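Local coordinates for protein oxidoreductase (Listeria innocua, PDB 3E18) that binds NAD in a Rossmann-type domain and is probably a dehydrogenase of the GFO/IDH/MocA oxidoreductase family, its substrate unknown, at residues Val174-Phe187 and Glu327-Phe339. Numbering follows the deposited sequence.
Sequences VLDWGVHLLDQLLF and EVYQVLKLIEAIF. With NAD (nicotinamide-adenine-dinucleotide), chain E.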
ATOM      1  N   VAL A 174      -6.748  14.287  -6.720  1.00 25.15           N
ATOM      2  CA  VAL A 174      -7.945  13.665  -6.130  1.00 26.15           C
ATOM      3  C   VAL A 174      -9.158  13.967  -7.035  1.00 28.55           C
ATOM      4  O   VAL A 174      -9.918  13.080  -7.418  1.00 26.18           O
ATOM      5  CB  VAL A 174      -8.204  14.157  -4.692  1.00 29.45           C
ATOM      6  CG1 VAL A 174      -9.512  13.595  -4.153  1.00 21.34           C
ATOM      7  CG2 VAL A 174      -7.057  13.758  -3.753  1.00 26.13           C
ATOM      8  N   LEU A 175      -9.293  15.231  -7.413  1.00 31.15           N
ATOM      9  CA  LEU A 175     -10.414  15.686  -8.225  1.00 30.89           C
ATOM     10  C   LEU A 175     -10.284  15.325  -9.714  1.00 34.53           C
ATOM     11  O   LEU A 175     -11.266  15.275 -10.439  1.00 38.73           O
ATOM     12  CB  LEU A 175     -10.616  17.195  -8.006  1.00 25.06           C
ATOM     13  CG  LEU A 175     -11.195  17.526  -6.626  1.00 25.56           C
ATOM     14  CD1 LEU A 175     -11.209  19.034  -6.371  1.00 31.77           C
ATOM     15  CD2 LEU A 175     -12.588  16.960  -6.501  1.00 29.35           C
ATOM     16  N   ASP A 176      -9.066  15.050 -10.157  1.00 32.34           N
ATOM     17  CA  ASP A 176      -8.820  14.743 -11.558  1.00 32.22           C
ATOM     18  C   ASP A 176      -8.913  13.234 -11.810  1.00 31.29           C
ATOM     19  O   ASP A 176      -9.853  12.765 -12.436  1.00 40.31           O
ATOM     20  CB  ASP A 176      -7.451  15.284 -11.957  1.00 31.62           C
ATOM     21  CG  ASP A 176      -7.204  15.239 -13.450  1.00 43.33           C
ATOM     22  OD1 ASP A 176      -8.075  14.765 -14.212  1.00 54.12           O
ATOM     23  OD2 ASP A 176      -6.116  15.679 -13.868  1.00 48.67           O
ATOM     24  N   TRP A 177      -7.945  12.478 -11.315  1.00 29.81           N
ATOM     25  CA  TRP A 177      -7.927  11.040 -11.530  1.00 27.15           C
ATOM     26  C   TRP A 177      -8.659  10.293 -10.424  1.00 28.54           C
ATOM     27  O   TRP A 177      -9.267   9.249 -10.659  1.00 27.89           O
ATOM     28  CB  TRP A 177      -6.492  10.553 -11.627  1.00 30.85           C
ATOM     29  CG  TRP A 177      -6.026  10.355 -13.019  1.00 33.58           C
ATOM     30  CD1 TRP A 177      -5.150  11.144 -13.713  1.00 39.76           C
ATOM     31  CD2 TRP A 177      -6.409   9.298 -13.908  1.00 32.83           C
ATOM     32  NE1 TRP A 177      -4.963  10.643 -14.980  1.00 39.94           N
ATOM     33  CE2 TRP A 177      -5.721   9.508 -15.125  1.00 39.21           C
ATOM     34  CE3 TRP A 177      -7.257   8.187 -13.791  1.00 30.11           C
ATOM     35  CZ2 TRP A 177      -5.861   8.652 -16.220  1.00 37.80           C
ATOM     36  CZ3 TRP A 177      -7.385   7.329 -14.882  1.00 31.11           C
ATOM     37  CH2 TRP A 177      -6.694   7.573 -16.078  1.00 35.79           C
ATOM     38  N   GLY A 178      -8.591  10.823  -9.215  1.00 26.34           N
ATOM     39  CA  GLY A 178      -9.209  10.165  -8.063  1.00 27.60           C
ATOM     40  C   GLY A 178     -10.670   9.870  -8.272  1.00 26.31           C
ATOM     41  O   GLY A 178     -11.125   8.773  -7.964  1.00 31.24           O
ATOM     42  N   VAL A 179     -11.412  10.839  -8.810  1.00 26.53           N
ATOM     43  CA  VAL A 179     -12.832  10.647  -9.072  1.00 27.10           C
ATOM     44  C   VAL A 179     -13.088   9.452 -10.007  1.00 23.77           C
ATOM     45  O   VAL A 179     -13.984   8.680  -9.748  1.00 24.61           O
ATOM     46  CB  VAL A 179     -13.533  11.964  -9.554  1.00 30.21           C
ATOM     47  CG1 VAL A 179     -12.870  12.497 -10.766  1.00 34.19           C
ATOM     48  CG2 VAL A 179     -15.014  11.758  -9.822  1.00 31.67           C
ATOM     49  N   HIS A 180     -12.287   9.278 -11.060  1.00 20.27           N
ATOM     50  CA  HIS A 180     -12.412   8.084 -11.921  1.00 21.28           C
ATOM     51  C   HIS A 180     -12.197   6.786 -11.154  1.00 24.03           C
ATOM     52  O   HIS A 180     -12.973   5.837 -11.297  1.00 26.76           O
ATOM     53  CB  HIS A 180     -11.355   8.094 -13.012  1.00 23.38           C
ATOM     54  CG  HIS A 180     -11.640   9.033 -14.127  1.00 27.89           C
ATOM     55  ND1 HIS A 180     -12.874   9.116 -14.738  1.00 25.57           N
ATOM     56  CD2 HIS A 180     -10.827   9.892 -14.789  1.00 30.80           C
ATOM     57  CE1 HIS A 180     -12.810   9.999 -15.717  1.00 34.28           C
ATOM     58  NE2 HIS A 180     -11.580  10.482 -15.771  1.00 30.00           N
ATOM     59  N   LEU A 181     -11.136   6.740 -10.347  1.00 22.39           N
ATOM     60  CA  LEU A 181     -10.758   5.488  -9.684  1.00 21.06           C
ATOM     61  C   LEU A 181     -11.715   5.156  -8.563  1.00 21.30           C
ATOM     62  O   LEU A 181     -12.037   3.989  -8.335  1.00 23.08           O
ATOM     63  CB  LEU A 181      -9.338   5.564  -9.147  1.00 18.46           C
ATOM     64  CG  LEU A 181      -8.259   5.885 -10.183  1.00 24.81           C
ATOM     65  CD1 LEU A 181      -6.926   5.799  -9.507  1.00 25.39           C
ATOM     66  CD2 LEU A 181      -8.333   4.880 -11.312  1.00 23.15           C
ATOM     67  N   LEU A 182     -12.188   6.186  -7.874  1.00 24.78           N
ATOM     68  CA  LEU A 182     -13.103   5.975  -6.747  1.00 24.79           C
ATOM     69  C   LEU A 182     -14.495   5.600  -7.238  1.00 24.07           C
ATOM     70  O   LEU A 182     -15.246   4.851  -6.567  1.00 28.37           O
ATOM     71  CB  LEU A 182     -13.186   7.239  -5.896  1.00 25.59           C
ATOM     72  CG  LEU A 182     -11.907   7.662  -5.160  1.00 23.45           C
ATOM     73  CD1 LEU A 182     -12.069   9.065  -4.658  1.00 23.79           C
ATOM     74  CD2 LEU A 182     -11.498   6.709  -4.037  1.00 27.21           C
ATOM     75  N   ASP A 183     -14.852   6.164  -8.390  1.00 23.04           N
ATOM     76  CA  ASP A 183     -16.129   5.857  -9.039  1.00 25.89           C
ATOM     77  C   ASP A 183     -16.174   4.410  -9.543  1.00 24.09           C
ATOM     78  O   ASP A 183     -17.162   3.701  -9.298  1.00 26.17           O
ATOM     79  CB  ASP A 183     -16.432   6.846 -10.164  1.00 25.51           C
ATOM     80  CG  ASP A 183     -17.701   6.501 -10.893  1.00 33.53           C
ATOM     81  OD1 ASP A 183     -18.802   6.646 -10.303  1.00 30.89           O
ATOM     82  OD2 ASP A 183     -17.579   6.035 -12.038  1.00 27.87           O
ATOM     83  N   GLN A 184     -15.100   3.978 -10.211  1.00 27.37           N
ATOM     84  CA  GLN A 184     -14.888   2.549 -10.538  1.00 22.61           C
ATOM     85  C   GLN A 184     -15.104   1.661  -9.323  1.00 21.61           C
ATOM     86  O   GLN A 184     -15.883   0.708  -9.363  1.00 24.12           O
ATOM     87  CB  GLN A 184     -13.477   2.325 -11.064  1.00 21.91           C
ATOM     88  CG  GLN A 184     -13.315   2.668 -12.559  1.00 20.15           C
ATOM     89  CD  GLN A 184     -11.880   2.528 -13.055  1.00 26.78           C
ATOM     90  OE1 GLN A 184     -10.948   2.287 -12.287  1.00 28.42           O
ATOM     91  NE2 GLN A 184     -11.706   2.667 -14.355  1.00 24.05           N
ATOM     92  N   LEU A 185     -14.445   2.004  -8.226  1.00 19.12           N
ATOM     93  CA  LEU A 185     -14.493   1.168  -7.017  1.00 22.45           C
ATOM     94  C   LEU A 185     -15.883   1.069  -6.411  1.00 22.24           C
ATOM     95  O   LEU A 185     -16.332  -0.018  -5.990  1.00 26.12           O
ATOM     96  CB  LEU A 185     -13.523   1.736  -5.969  1.00 23.74           C
ATOM     97  CG  LEU A 185     -13.473   1.062  -4.593  1.00 26.19           C
ATOM     98  CD1 LEU A 185     -12.862  -0.339  -4.666  1.00 23.14           C
ATOM     99  CD2 LEU A 185     -12.703   1.948  -3.631  1.00 26.85           C
ATOM    100  N   LEU A 186     -16.553   2.210  -6.326  1.00 25.46           N
ATOM    101  CA  LEU A 186     -17.883   2.270  -5.701  1.00 23.70           C
ATOM    102  C   LEU A 186     -18.970   1.690  -6.620  1.00 26.38           C
ATOM    103  O   LEU A 186     -19.993   1.149  -6.163  1.00 27.66           O
ATOM    104  CB  LEU A 186     -18.188   3.712  -5.275  1.00 28.74           C
ATOM    105  CG  LEU A 186     -18.080   4.026  -3.773  1.00 31.18           C
ATOM    106  CD1 LEU A 186     -16.804   3.481  -3.149  1.00 32.43           C
ATOM    107  CD2 LEU A 186     -18.234   5.518  -3.482  1.00 26.36           C
ATOM    108  N   PHE A 187     -18.740   1.810  -7.921  1.00 22.04           N
ATOM    109  CA  PHE A 187     -19.555   1.119  -8.922  1.00 25.58           C
ATOM    110  C   PHE A 187     -19.409  -0.411  -8.798  1.00 33.13           C
ATOM    111  O   PHE A 187     -20.401  -1.138  -8.906  1.00 31.81           O
ATOM    112  CB  PHE A 187     -19.178   1.617 -10.333  1.00 22.07           C
ATOM    113  CG  PHE A 187     -19.937   0.950 -11.459  1.00 29.07           C
ATOM    114  CD1 PHE A 187     -21.331   0.840 -11.422  1.00 30.39           C
ATOM    115  CD2 PHE A 187     -19.249   0.469 -12.576  1.00 30.42           C
ATOM    116  CE1 PHE A 187     -22.029   0.235 -12.475  1.00 34.48           C
ATOM    117  CE2 PHE A 187     -19.935  -0.146 -13.637  1.00 34.15           C
ATOM    118  CZ  PHE A 187     -21.329  -0.254 -13.581  1.00 30.38           C
ATOM    119  N   GLU A 327     -25.016   7.430  -7.088  1.00 28.73           N
ATOM    120  CA  GLU A 327     -23.673   6.856  -7.065  1.00 28.19           C
ATOM    121  C   GLU A 327     -22.635   7.969  -7.116  1.00 30.25           C
ATOM    122  O   GLU A 327     -21.650   7.945  -6.386  1.00 26.74           O
ATOM    123  CB  GLU A 327     -23.440   5.926  -8.263  1.00 27.85           C
ATOM    124  CG  GLU A 327     -24.316   4.699  -8.315  1.00 26.96           C
ATOM    125  CD  GLU A 327     -24.210   3.942  -9.640  1.00 29.78           C
ATOM    126  OE1 GLU A 327     -23.714   4.488 -10.648  1.00 28.54           O
ATOM    127  OE2 GLU A 327     -24.628   2.779  -9.674  1.00 30.99           O
ATOM    128  N   VAL A 328     -22.872   8.939  -7.994  1.00 28.29           N
ATOM    129  CA  VAL A 328     -21.980  10.079  -8.183  1.00 27.18           C
ATOM    130  C   VAL A 328     -21.865  10.904  -6.885  1.00 28.81           C
ATOM    131  O   VAL A 328     -20.760  11.354  -6.528  1.00 26.45           O
ATOM    132  CB  VAL A 328     -22.420  10.917  -9.430  1.00 28.15           C
ATOM    133  CG1 VAL A 328     -21.566  12.149  -9.626  1.00 24.87           C
ATOM    134  CG2 VAL A 328     -22.342  10.063 -10.675  1.00 26.46           C
ATOM    135  N   TYR A 329     -22.998  11.032  -6.184  1.00 26.99           N
ATOM    136  CA  TYR A 329     -23.105  11.648  -4.855  1.00 30.32           C
ATOM    137  C   TYR A 329     -22.224  10.953  -3.808  1.00 29.48           C
ATOM    138  O   TYR A 329     -21.479  11.621  -3.081  1.00 28.60           O
ATOM    139  CB  TYR A 329     -24.573  11.661  -4.386  1.00 29.64           C
ATOM    140  CG  TYR A 329     -24.779  12.192  -2.978  1.00 30.49           C
ATOM    141  CD1 TYR A 329     -24.546  13.535  -2.681  1.00 32.38           C
ATOM    142  CD2 TYR A 329     -25.203  11.348  -1.941  1.00 37.26           C
ATOM    143  CE1 TYR A 329     -24.716  14.032  -1.390  1.00 31.75           C
ATOM    144  CE2 TYR A 329     -25.392  11.839  -0.639  1.00 28.76           C
ATOM    145  CZ  TYR A 329     -25.143  13.180  -0.378  1.00 35.83           C
ATOM    146  OH  TYR A 329     -25.305  13.690   0.885  1.00 38.80           O
ATOM    147  N   GLN A 330     -22.315   9.625  -3.741  1.00 22.69           N
ATOM    148  CA  GLN A 330     -21.510   8.840  -2.792  1.00 28.32           C
ATOM    149  C   GLN A 330     -20.019   8.964  -3.066  1.00 28.90           C
ATOM    150  O   GLN A 330     -19.218   9.015  -2.135  1.00 31.71           O
ATOM    151  CB  GLN A 330     -21.930   7.381  -2.771  1.00 30.26           C
ATOM    152  CG  GLN A 330     -23.362   7.142  -2.293  1.00 34.23           C
ATOM    153  CD  GLN A 330     -23.608   7.551  -0.837  1.00 47.81           C
ATOM    154  OE1 GLN A 330     -22.710   7.499   0.008  1.00 49.39           O
ATOM    155  NE2 GLN A 330     -24.839   7.950  -0.543  1.00 46.80           N
ATOM    156  N   VAL A 331     -19.654   9.045  -4.343  1.00 25.22           N
ATOM    157  CA  VAL A 331     -18.260   9.343  -4.707  1.00 22.32           C
ATOM    158  C   VAL A 331     -17.842  10.708  -4.170  1.00 24.49           C
ATOM    159  O   VAL A 331     -16.787  10.828  -3.559  1.00 25.86           O
ATOM    160  CB  VAL A 331     -18.037   9.240  -6.215  1.00 24.01           C
ATOM    161  CG1 VAL A 331     -16.618   9.685  -6.597  1.00 23.14           C
ATOM    162  CG2 VAL A 331     -18.275   7.806  -6.672  1.00 27.13           C
ATOM    163  N   LEU A 332     -18.680  11.733  -4.352  1.00 20.03           N
ATOM    164  CA  LEU A 332     -18.313  13.078  -3.896  1.00 26.35           C
ATOM    165  C   LEU A 332     -18.185  13.153  -2.377  1.00 25.89           C
ATOM    166  O   LEU A 332     -17.304  13.832  -1.871  1.00 26.47           O
ATOM    167  CB  LEU A 332     -19.288  14.151  -4.420  1.00 28.76           C
ATOM    168  CG  LEU A 332     -19.350  14.421  -5.930  1.00 27.09           C
ATOM    169  CD1 LEU A 332     -20.516  15.361  -6.221  1.00 22.41           C
ATOM    170  CD2 LEU A 332     -18.075  15.015  -6.484  1.00 29.17           C
ATOM    171  N   LYS A 333     -19.039  12.417  -1.669  1.00 22.64           N
ATOM    172  CA  LYS A 333     -18.932  12.269  -0.227  1.00 26.74           C
ATOM    173  C   LYS A 333     -17.632  11.555   0.166  1.00 27.69           C
ATOM    174  O   LYS A 333     -17.037  11.875   1.197  1.00 26.12           O
ATOM    175  CB  LYS A 333     -20.121  11.476   0.308  1.00 24.80           C
ATOM    176  CG  LYS A 333     -21.372  12.288   0.582  1.00 34.52           C
ATOM    177  CD  LYS A 333     -22.440  11.418   1.241  1.00 44.73           C
ATOM    178  CE  LYS A 333     -22.285  11.314   2.762  1.00 53.46           C
ATOM    179  NZ  LYS A 333     -22.556  12.608   3.472  1.00 57.73           N
ATOM    180  N   LEU A 334     -17.192  10.606  -0.663  1.00 27.71           N
ATOM    181  CA  LEU A 334     -15.932   9.894  -0.424  1.00 26.76           C
ATOM    182  C   LEU A 334     -14.732  10.817  -0.624  1.00 27.53           C
ATOM    183  O   LEU A 334     -13.788  10.790   0.163  1.00 26.65           O
ATOM    184  CB  LEU A 334     -15.822   8.632  -1.309  1.00 28.68           C
ATOM    185  CG  LEU A 334     -14.581   7.725  -1.217  1.00 28.18           C
ATOM    186  CD1 LEU A 334     -14.276   7.358   0.213  1.00 27.95           C
ATOM    187  CD2 LEU A 334     -14.778   6.451  -2.024  1.00 24.28           C
ATOM    188  N   ILE A 335     -14.781  11.640  -1.663  1.00 26.86           N
ATOM    189  CA  ILE A 335     -13.755  12.650  -1.886  1.00 24.76           C
ATOM    190  C   ILE A 335     -13.651  13.647  -0.712  1.00 27.67           C
ATOM    191  O   ILE A 335     -12.544  14.028  -0.292  1.00 26.33           O
ATOM    192  CB  ILE A 335     -13.995  13.372  -3.226  1.00 29.21           C
ATOM    193  CG1 ILE A 335     -13.637  12.435  -4.385  1.00 26.80           C
ATOM    194  CG2 ILE A 335     -13.171  14.648  -3.318  1.00 25.87           C
ATOM    195  CD1 ILE A 335     -14.127  12.918  -5.768  1.00 28.09           C
ATOM    196  N   GLU A 336     -14.803  14.034  -0.167  1.00 28.63           N
ATOM    197  CA  GLU A 336     -14.860  14.896   1.012  1.00 29.89           C
ATOM    198  C   GLU A 336     -14.240  14.220   2.241  1.00 31.98           C
ATOM    199  O   GLU A 336     -13.471  14.864   2.970  1.00 27.17           O
ATOM    200  CB  GLU A 336     -16.299  15.330   1.282  1.00 30.98           C
ATOM    201  CG  GLU A 336     -16.805  16.323   0.243  1.00 31.72           C
ATOM    202  CD  GLU A 336     -18.284  16.618   0.350  1.00 33.65           C
ATOM    203  OE1 GLU A 336     -19.055  15.789   0.890  1.00 31.32           O
ATOM    204  OE2 GLU A 336     -18.673  17.703  -0.110  1.00 31.31           O
ATOM    205  N   ALA A 337     -14.554  12.934   2.451  1.00 30.20           N
ATOM    206  CA  ALA A 337     -13.906  12.120   3.499  1.00 26.36           C
ATOM    207  C   ALA A 337     -12.392  12.031   3.318  1.00 30.28           C
ATOM    208  O   ALA A 337     -11.646  12.096   4.290  1.00 28.52           O
ATOM    209  CB  ALA A 337     -14.506  10.733   3.563  1.00 29.31           C
ATOM    210  N   ILE A 338     -11.945  11.906   2.073  1.00 25.98           N
ATOM    211  CA  ILE A 338     -10.516  11.787   1.780  1.00 25.66           C
ATOM    212  C   ILE A 338      -9.808  13.075   2.169  1.00 27.32           C
ATOM    213  O   ILE A 338      -8.767  13.040   2.833  1.00 29.93           O
ATOM    214  CB  ILE A 338     -10.285  11.429   0.291  1.00 28.07           C
ATOM    215  CG1 ILE A 338     -10.522   9.929   0.092  1.00 24.61           C
ATOM    216  CG2 ILE A 338      -8.885  11.821  -0.188  1.00 21.90           C
ATOM    217  CD1 ILE A 338     -10.650   9.506  -1.363  1.00 25.57           C
ATOM    218  N   PHE A 339     -10.376  14.208   1.763  1.00 27.10           N
ATOM    219  CA  PHE A 339      -9.771  15.508   2.052  1.00 26.69           C
ATOM    220  C   PHE A 339      -9.711  15.794   3.545  1.00 30.22           C
ATOM    221  O   PHE A 339      -8.703  16.292   4.058  1.00 29.40           O
ATOM    222  CB  PHE A 339     -10.522  16.607   1.322  1.00 29.98           C
ATOM    223  CG  PHE A 339     -10.090  16.766  -0.099  1.00 28.05           C
ATOM    224  CD1 PHE A 339      -8.737  16.903  -0.408  1.00 36.78           C
ATOM    225  CD2 PHE A 339     -11.017  16.786  -1.127  1.00 30.92           C
ATOM    226  CE1 PHE A 339      -8.322  17.051  -1.715  1.00 30.10           C
ATOM    227  CE2 PHE A 339     -10.601  16.953  -2.454  1.00 31.31           C
ATOM    228  CZ  PHE A 339      -9.260  17.084  -2.738  1.00 30.35           C
TER
HETATM  229  PA  NAD E 360      -9.658  23.005 -20.768  1.00 38.54           P
HETATM  230  O1A NAD E 360      -8.832  22.346 -21.805  1.00 43.57           O
HETATM  231  O2A NAD E 360      -8.961  24.072 -20.028  1.00 41.27           O
HETATM  232  O5B NAD E 360     -11.014  23.565 -21.421  1.00 42.35           O
HETATM  233  C5B NAD E 360     -12.037  24.198 -20.685  1.00 43.64           C
HETATM  234  C4B NAD E 360     -12.750  25.153 -21.637  1.00 38.53           C
HETATM  235  O4B NAD E 360     -13.878  25.739 -21.013  1.00 40.14           O
HETATM  236  C3B NAD E 360     -11.828  26.294 -22.059  1.00 43.75           C
HETATM  237  O3B NAD E 360     -11.808  26.370 -23.465  1.00 36.76           O
HETATM  238  C2B NAD E 360     -12.471  27.526 -21.456  1.00 43.33           C
HETATM  239  O2B NAD E 360     -12.300  28.677 -22.252  1.00 42.25           O
HETATM  240  C1B NAD E 360     -13.927  27.111 -21.344  1.00 41.81           C
HETATM  241  N9A NAD E 360     -14.669  27.846 -20.307  1.00 43.32           N
HETATM  242  C8A NAD E 360     -14.209  28.269 -19.083  1.00 40.11           C
HETATM  243  N7A NAD E 360     -15.223  28.894 -18.437  1.00 42.23           N
HETATM  244  C5A NAD E 360     -16.315  28.876 -19.237  1.00 46.39           C
HETATM  245  C6A NAD E 360     -17.602  29.377 -19.079  1.00 43.49           C
HETATM  246  N6A NAD E 360     -17.979  29.851 -17.893  1.00 39.35           N
HETATM  247  N1A NAD E 360     -18.528  29.205 -20.098  1.00 39.31           N
HETATM  248  C2A NAD E 360     -18.181  28.550 -21.263  1.00 39.51           C
HETATM  249  N3A NAD E 360     -16.901  28.059 -21.412  1.00 44.80           N
HETATM  250  C4A NAD E 360     -15.982  28.221 -20.417  1.00 44.44           C
HETATM  251  O3  NAD E 360     -10.188  21.880 -19.728  1.00 30.37           O
HETATM  252  PN  NAD E 360     -10.368  20.333 -20.071  1.00 33.66           P
HETATM  253  O1N NAD E 360      -9.104  19.606 -19.777  1.00 36.74           O
HETATM  254  O2N NAD E 360     -11.045  20.159 -21.376  1.00 33.42           O
HETATM  255  O5D NAD E 360     -11.410  19.874 -18.897  1.00 29.86           O
HETATM  256  C5D NAD E 360     -12.701  20.426 -18.759  1.00 29.54           C
HETATM  257  C4D NAD E 360     -13.579  19.486 -17.902  1.00 29.44           C
HETATM  258  O4D NAD E 360     -13.509  18.167 -18.411  1.00 35.70           O
HETATM  259  C3D NAD E 360     -13.122  19.391 -16.457  1.00 30.00           C
HETATM  260  O3D NAD E 360     -14.254  19.204 -15.620  1.00 28.42           O
HETATM  261  C2D NAD E 360     -12.288  18.128 -16.394  1.00 33.81           C
HETATM  262  O2D NAD E 360     -12.387  17.540 -15.117  1.00 37.40           O
HETATM  263  C1D NAD E 360     -12.964  17.265 -17.450  1.00 37.48           C
HETATM  264  N1N NAD E 360     -12.105  16.233 -18.088  1.00 38.11           N
HETATM  265  C2N NAD E 360     -12.554  14.943 -18.034  1.00 40.47           C
HETATM  266  C3N NAD E 360     -11.841  13.894 -18.602  1.00 42.63           C
HETATM  267  C7N NAD E 360     -12.500  12.552 -18.709  1.00 36.73           C
HETATM  268  O7N NAD E 360     -11.730  11.443 -19.086  1.00 44.48           O
HETATM  269  N7N NAD E 360     -13.807  12.425 -18.460  1.00 33.66           N
HETATM  270  C4N NAD E 360     -10.644  14.168 -19.280  1.00 36.56           C
HETATM  271  C5N NAD E 360     -10.192  15.489 -19.351  1.00 34.24           C
HETATM  272  C6N NAD E 360     -10.937  16.515 -18.758  1.00 38.87           C
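The ring of Phe339 meets the start of helix 173-188 with its outer end: Val174 CB lies oblique to the ring, 3.7 Å from CZ, while Leu175 CG stands at the edge, near the ring plane. At the far end of the contact, Glu327 OE2 sits at the edge of the Phe187 ring, 4.2 Å from CD1; Arg126 makes a cation-pi contact with the same ring. His180 turns its ring edge to the NAD carboxamide, C7N in the ring plane and NE2 3.5 Å from O7N, and its CD2 lies over one face of Trp177, offset toward the rim. Segments 174-187 and 327-339 cross with 123° between their N-to-C directions, axes 9.6 Å apart at closest approach, in knobs-into-holes packing. Leu182 fills a hole between Val331, Leu334, Ile335 and Ile338, meeting Ile338 tip to tip (CD1 to CD1, 3.6 Å). In return Ile335 enters among Val174, Leu175, Val179 and Leu182, and Val331 among Val179, Leu182, Asp183 and Leu186, its CG2 3.7 Å from Asp183 CA. Helix 173-188 belongs to the C-terminal GFO/IDH/MocA domain; Val174 and Leu182 also touch strand 211-218. Asp183 and Glu327 both form salt bridges to Arg126, so the guanidinium probably offsets the two negative charges.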